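Local coordinates for CBS domain containing membrane protein (Sphaerobacter thermophilus, PDB 4ESY), which carries a C-terminal pair of CBS domains, a module that probably binds adenosine-type nucleotides and regulates the rest of this membrane protein, at the interface of chains B and A. Residues are numbered along the deposited sequence; one frame, centred on the assembly and turned at random. Chains: chain A, CBS domain containing membrane protein; chain B, CBS domain containing membrane protein.

Contacts 1 and 2 lie on the same B–A interface, the centres of their C-alpha atoms about 26 Å apart. They share no residue but partly use corresponding stretches with the chains exchanged. In contact 1 B:Trp78 meets A:Leu159, whereas in contact 2 A:Glu81 meets B:Lys158. This reciprocity suggests a roughly twofold pairing of two CBS modules, each linking its central segment to the C-terminal end of the other. Contact 1 relies mainly on apolar packing round the indole of B:Trp78, contact 2 on charge pairs. The same pairing may or may not persist in the full-length membrane protein.

Contact 1: the interface of chains B and A. Residues chain B 78, 85; chain A 22-23, 25, 159.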
ATOM      1  N   TRP B  78      -2.010  13.474  -6.815  1.00 19.53           N
ATOM      2  CA  TRP B  78      -2.110  13.000  -8.206  1.00 22.43           C
ATOM      3  C   TRP B  78      -1.715  14.065  -9.239  1.00 22.21           C
ATOM      4  O   TRP B  78      -1.290  13.745 -10.360  1.00 21.64           O
ATOM      5  CB  TRP B  78      -3.524  12.455  -8.505  1.00 25.89           C
ATOM      6  CG  TRP B  78      -3.467  11.300  -9.481  1.00 31.18           C
ATOM      7  CD1 TRP B  78      -2.568  10.261  -9.459  1.00 34.70           C
ATOM      8  CD2 TRP B  78      -4.266  11.118 -10.661  1.00 34.35           C
ATOM      9  NE1 TRP B  78      -2.789   9.426 -10.534  1.00 39.44           N
ATOM     10  CE2 TRP B  78      -3.821   9.928 -11.287  1.00 39.18           C
ATOM     11  CE3 TRP B  78      -5.322  11.836 -11.240  1.00 33.94           C
ATOM     12  CZ2 TRP B  78      -4.398   9.434 -12.470  1.00 41.54           C
ATOM     13  CZ3 TRP B  78      -5.898  11.353 -12.403  1.00 38.03           C
ATOM     14  CH2 TRP B  78      -5.445  10.150 -13.005  1.00 41.85           C
ATOM     15  N   ILE B  85      -4.195  14.578 -17.216  1.00 36.74           N
ATOM     16  CA  ILE B  85      -5.475  13.910 -17.054  1.00 37.32           C
ATOM     17  C   ILE B  85      -6.389  14.777 -16.200  1.00 32.79           C
ATOM     18  O   ILE B  85      -7.537  14.968 -16.528  1.00 32.72           O
ATOM     19  CB  ILE B  85      -5.324  12.466 -16.499  1.00 34.16           C
ATOM     20  CG1 ILE B  85      -4.786  11.553 -17.607  1.00 37.95           C
ATOM     21  CG2 ILE B  85      -6.679  11.909 -16.120  1.00 33.56           C
ATOM     22  CD1 ILE B  85      -3.860  10.466 -17.109  1.00 38.34           C
TER
ATOM     23  N   ASP A  22     -10.141   6.937 -15.988  1.00 32.60           N
ATOM     24  CA  ASP A  22      -9.051   7.922 -16.032  1.00 33.30           C
ATOM     25  C   ASP A  22      -7.964   7.668 -14.975  1.00 31.21           C
ATOM     26  O   ASP A  22      -6.857   8.137 -15.119  1.00 32.55           O
ATOM     27  CB  ASP A  22      -9.582   9.351 -15.878  1.00 38.24           C
ATOM     28  CG  ASP A  22     -10.175   9.904 -17.160  1.00 44.26           C
ATOM     29  OD1 ASP A  22     -10.107   9.234 -18.217  1.00 47.01           O
ATOM     30  OD2 ASP A  22     -10.697  11.034 -17.117  1.00 47.64           O
ATOM     31  N   ILE A  23      -8.282   6.936 -13.913  1.00 28.20           N
ATOM     32  CA  ILE A  23      -7.288   6.674 -12.890  1.00 31.11           C
ATOM     33  C   ILE A  23      -6.659   5.293 -13.012  1.00 32.76           C
ATOM     34  O   ILE A  23      -5.700   4.990 -12.290  1.00 34.95           O
ATOM     35  CB  ILE A  23      -7.799   6.912 -11.449  1.00 32.09           C
ATOM     36  CG1 ILE A  23      -8.734   5.802 -10.972  1.00 33.38           C
ATOM     37  CG2 ILE A  23      -8.502   8.267 -11.352  1.00 35.87           C
ATOM     38  CD1 ILE A  23      -9.145   5.960  -9.473  1.00 30.85           C
ATOM     39  N   THR A  25      -4.251   3.738 -14.657  1.00 44.34           N
ATOM     40  CA  THR A  25      -3.139   4.159 -15.515  1.00 50.44           C
ATOM     41  C   THR A  25      -2.066   3.081 -15.595  1.00 51.46           C
ATOM     42  O   THR A  25      -1.021   3.253 -16.233  1.00 53.01           O
ATOM     43  CB  THR A  25      -2.495   5.444 -14.987  1.00 53.34           C
ATOM     44  OG1 THR A  25      -2.009   5.200 -13.664  1.00 54.15           O
ATOM     45  CG2 THR A  25      -3.520   6.608 -14.963  1.00 50.94           C
ATOM     46  N   LEU A 159      -6.221  11.639  -4.560  1.00 19.52           N
ATOM     47  CA  LEU A 159      -7.252  12.513  -5.129  1.00 21.81           C
ATOM     48  C   LEU A 159      -8.156  13.166  -4.102  1.00 20.47           C
ATOM     49  O   LEU A 159      -8.479  14.340  -4.229  1.00 21.62           O
ATOM     50  CB  LEU A 159      -8.138  11.715  -6.086  1.00 24.42           C
ATOM     51  CG  LEU A 159      -7.380  11.235  -7.317  1.00 29.45           C
ATOM     52  CD1 LEU A 159      -8.173  10.173  -8.054  1.00 33.45           C
ATOM     53  CD2 LEU A 159      -7.196  12.432  -8.176  1.00 31.26           C
TER
HETATM   54  O   HOH W   1      -9.976  13.472 -16.095  1.00 30.90           O
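B:Trp78 reaches into chain A with its indole, the benzo end leading, and meets the loop after the 3-10 helix 20-22 and the C-terminal A:Leu159. The site is a mainly apolar patch of the interface between two CBS-domain pairs, and it probably helps hold the two modules together. The side chain runs alongside that of A:Leu159, both pointing the same way, and the leucine methyl CD2 lies 3.6 Å from the ring atom CE3 while also touching CB. A:Ile23 crosses the indole at about a right angle. Its CG2 branch sits 4.0 Å from CH2, on the same side of the ring plane as the leucine methyl, so two aliphatic groups bear on one side of the indole.

A:Thr25 approaches from the opposite direction and places its methyl CG2 at the edge of the ring, in plane, 3.9 Å from CZ2. With OG1 set between the backbone N and the carbonyl carbon (chi1 60°), this methyl is the branch turned towards the tryptophan. The backbone carbonyl O of A:Asp22 also comes close to the leading end of the indole, 3.2 Å from CH2.

Beside it, B:Ile85 of helix 79-86 crosses A:Asp22 obliquely and packs its CG2 methyl 3.9 Å from the aspartate CB. A water joins the same two residues, 2.9 Å from B:Ile85 O and 2.7 Å from the carboxylate oxygen A:Asp22 OD2.

Contact 2: the interface of chains B and A. Residues chain B 154, 158; chain A 67, 81.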
ATOM      1  N   ARG B 154       1.309  -3.484   5.461  1.00 23.53           N
ATOM      2  CA  ARG B 154       1.498  -4.326   4.287  1.00 27.99           C
ATOM      3  C   ARG B 154       2.775  -5.176   4.380  1.00 25.59           C
ATOM      4  O   ARG B 154       2.750  -6.359   4.050  1.00 22.54           O
ATOM      5  CB  ARG B 154       1.546  -3.492   2.989  1.00 35.04           C
ATOM      6  CG  ARG B 154       2.078  -4.332   1.822  1.00 40.28           C
ATOM      7  CD  ARG B 154       2.187  -3.605   0.494  1.00 45.85           C
ATOM      8  NE  ARG B 154       2.595  -4.536  -0.561  1.00 48.28           N
ATOM      9  CZ  ARG B 154       2.854  -4.188  -1.819  1.00 53.20           C
ATOM     10  NH1 ARG B 154       2.764  -2.909  -2.201  1.00 53.03           N
ATOM     11  NH2 ARG B 154       3.214  -5.123  -2.703  1.00 55.97           N
ATOM     12  N   LYS B 158       3.007  -9.794   5.014  1.00 21.51           N
ATOM     13  CA  LYS B 158       3.815 -10.742   4.244  1.00 22.79           C
ATOM     14  C   LYS B 158       4.429 -11.841   5.146  1.00 21.66           C
ATOM     15  O   LYS B 158       4.957 -12.848   4.660  1.00 23.13           O
ATOM     16  CB  LYS B 158       4.954 -10.005   3.524  1.00 21.67           C
ATOM     17  CG  LYS B 158       4.482  -9.106   2.372  1.00 25.03           C
ATOM     18  CD  LYS B 158       5.670  -8.390   1.803  1.00 26.29           C
ATOM     19  CE  LYS B 158       5.309  -7.705   0.519  1.00 31.11           C
ATOM     20  NZ  LYS B 158       6.459  -6.919   0.062  1.00 31.39           N
TER
ATOM     21  N   GLU A  67      -1.186 -10.468  -1.208  1.00 20.38           N
ATOM     22  CA  GLU A  67      -0.081 -11.131  -0.514  1.00 23.18           C
ATOM     23  C   GLU A  67      -0.535 -11.725   0.812  1.00 23.13           C
ATOM     24  O   GLU A  67      -0.128 -12.834   1.144  1.00 23.38           O
ATOM     25  CB  GLU A  67       1.076 -10.172  -0.291  1.00 25.30           C
ATOM     26  CG  GLU A  67       1.627  -9.564  -1.592  1.00 25.20           C
ATOM     27  CD  GLU A  67       2.455  -8.288  -1.339  1.00 30.73           C
ATOM     28  OE1 GLU A  67       2.216  -7.589  -0.329  1.00 34.07           O
ATOM     29  OE2 GLU A  67       3.352  -7.982  -2.161  1.00 32.78           O
ATOM     30  N   GLU A  81      10.188 -13.766  -1.450  1.00 27.42           N
ATOM     31  CA  GLU A  81      11.108 -12.631  -1.632  1.00 32.73           C
ATOM     32  C   GLU A  81      12.449 -12.803  -0.940  1.00 34.82           C
ATOM     33  O   GLU A  81      13.462 -12.292  -1.408  1.00 38.59           O
ATOM     34  CB  GLU A  81      10.499 -11.333  -1.085  1.00 36.54           C
ATOM     35  CG  GLU A  81       9.196 -10.924  -1.717  1.00 40.01           C
ATOM     36  CD  GLU A  81       8.739  -9.519  -1.285  1.00 44.04           C
ATOM     37  OE1 GLU A  81       7.833  -9.425  -0.449  1.00 46.30           O
ATOM     38  OE2 GLU A  81       9.264  -8.507  -1.782  1.00 46.70           O
TER
HETATM   39  O   HOH W   2       1.096  -7.849   2.274  1.00 24.90           O
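The guanidinium of B:Arg154 presents its edge to the carboxylate of A:Glu67, and the two planes are turned 47° against each other. B:Arg154 and B:Lys158 lie at the C-terminal end of a CBS-domain pair (Bateman module), and here they meet acidic side chains of the neighbouring chain's module. The arginine comes to one side of the A:Glu67 carboxylate plane, while the CE methylene of B:Lys158 lies against the other face, 3.5 Å from CD, so the carboxylate is held between two basic side chains.

B:Arg154 grips side-on with two nitrogens, each bonding a different oxygen. NE donates to OE1 of A:Glu67 at 3.1 Å, on its syn side, with an angle of 157° at the hydrogen. NH2 donates to OE2 of A:Glu67 at 2.9 Å in a straighter bond; OE2 lies almost in the guanidinium plane, while NH2 sits above the carboxylate plane. The fork should limit rotation of the glutamate about its last bond. An extended chain, with CG anti to the backbone N (chi1 166°), carries the arginine head from helix 153-156 to its partner. Were a leucine to replace B:Arg154, both carboxylate oxygens of A:Glu67 would lose their guanidinium donors, and the glutamate head would probably be freer to turn.

A water also bridges the pair, 2.8 Å from the backbone O of B:Arg154 and 2.8 Å from A:Glu67 OE1, which thus has both the NE donor and the water as partners.

B:Lys158, extended beyond CG, meets the side chain of A:Glu81 at about a right angle. Its ammonium NZ donates at 2.9 Å to OE1 of A:Glu81, which receives it on its syn lone pair; NZ also forms a longer salt bridge of 4.0 Å with OE2 of A:Glu67.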